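PDB 6K5J: GH3 beta-N-acetylglucosaminidase, which hydrolyses terminal beta-linked N-acetylglucosamine residues as a family 3 glycoside hydrolase, probably helping to break down chitin-derived oligosaccharides. Local coordinates for residues A[95-99]-A[120-124]. Sequence-based numbering, arbitrary orientation.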
# COMPACT_ATOMS: atom_id res chain seq x y z
N GLY A 95 -6.25 -0.80 17.35
CA GLY A 95 -6.53 -2.16 17.79
C GLY A 95 -5.87 -3.26 16.99
O GLY A 95 -6.19 -4.43 17.21
N VAL A 96 -4.98 -2.93 16.06
CA VAL A 96 -4.24 -3.92 15.29
C VAL A 96 -2.77 -3.54 15.32
O VAL A 96 -2.39 -2.42 15.67
CB VAL A 96 -4.74 -4.04 13.83
CG1 VAL A 96 -6.24 -4.34 13.82
CG2 VAL A 96 -4.45 -2.77 13.05
N THR A 97 -1.93 -4.52 14.96
CA THR A 97 -0.49 -4.29 14.90
C THR A 97 -0.15 -3.41 13.71
O THR A 97 -0.59 -3.68 12.59
CB THR A 97 0.25 -5.63 14.76
OG1 THR A 97 -0.19 -6.53 15.78
CG2 THR A 97 1.75 -5.45 14.86
N VAL A 98 0.65 -2.37 13.94
CA VAL A 98 1.19 -1.58 12.85
C VAL A 98 2.45 -2.29 12.38
O VAL A 98 3.44 -2.38 13.11
CB VAL A 98 1.46 -0.13 13.27
CG1 VAL A 98 2.03 0.67 12.10
CG2 VAL A 98 0.18 0.51 13.75
N VAL A 99 2.41 -2.84 11.17
CA VAL A 99 3.44 -3.72 10.65
C VAL A 99 4.35 -2.89 9.75
O VAL A 99 3.85 -2.01 9.04
CB VAL A 99 2.78 -4.90 9.92
CG1 VAL A 99 3.74 -5.63 9.05
CG2 VAL A 99 2.11 -5.84 10.95
N ILE A 120 1.14 -11.58 10.17
CA ILE A 120 0.46 -10.80 11.21
C ILE A 120 -0.69 -10.00 10.60
O ILE A 120 -1.82 -10.03 11.10
CB ILE A 120 1.45 -9.86 11.93
CG1 ILE A 120 2.37 -10.66 12.85
CG2 ILE A 120 0.68 -8.81 12.72
CD1 ILE A 120 3.53 -9.81 13.38
N ILE A 121 -0.42 -9.27 9.51
CA ILE A 121 -1.49 -8.52 8.85
C ILE A 121 -2.64 -9.45 8.49
O ILE A 121 -3.82 -9.14 8.75
CB ILE A 121 -0.97 -7.81 7.59
CG1 ILE A 121 -0.06 -6.62 7.95
CG2 ILE A 121 -2.16 -7.31 6.73
CD1 ILE A 121 0.74 -6.06 6.74
N GLY A 122 -2.33 -10.58 7.87
CA GLY A 122 -3.38 -11.46 7.38
C GLY A 122 -4.16 -12.13 8.50
O GLY A 122 -5.37 -12.33 8.40
N SER A 123 -3.46 -12.50 9.58
CA SER A 123 -4.14 -13.10 10.73
C SER A 123 -5.13 -12.13 11.34
O SER A 123 -6.25 -12.50 11.69
CB SER A 123 -3.11 -13.50 11.79
OG SER A 123 -2.42 -14.66 11.39
N GLU A 124 -4.71 -10.88 11.48
CA GLU A 124 -5.59 -9.88 12.07
C GLU A 124 -6.73 -9.53 11.12
O GLU A 124 -7.88 -9.38 11.56
CB GLU A 124 -4.76 -8.66 12.48
CG GLU A 124 -3.66 -9.06 13.49
CD GLU A 124 -2.89 -7.89 14.09
OE1 GLU A 124 -2.95 -6.78 13.52
OE2 GLU A 124 -2.19 -8.08 15.11
O HOH W 1 -1.92 -5.70 11.36
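E124 reaches from its helix to the backbone and hydroxyl of T97, and its buried carboxylate carries the polar half of this contact. From CB the chain leaves with CG anti to the carbonyl carbon (chi1 -59°) and runs on extended (chi2 -173°), which carries CD across to the loop. There OE1 accepts T97 N at 2.9 Å through its syn lone pair, the N-H...O angle being 154°, while V96 CB lies 3.3 Å from the same OE1. A water bridges E124 OE1 to T97 O, donating to both. E124 OE2 accepts a hydrogen bond from T97 OG1 at 2.6 Å, met on the syn side and slightly out of the carboxylate plane, and also forms a salt bridge with K361. Replacing E124 by an alanine removes the carboxylate, which would probably leave T97 N and OG1 without their acceptor, the bridging water without one of its two partners and the K361 charge without this mate. The apolar half lies one turn back, where V99 CG2 packs 3.7 Å from I120 CG2 and 3.8 Å from I121 CG1. The contact thus ties the loop between strand 79-81 and helix 102-108 to helix 111-127, with helix 359-372 touching both sides through K361 and V365.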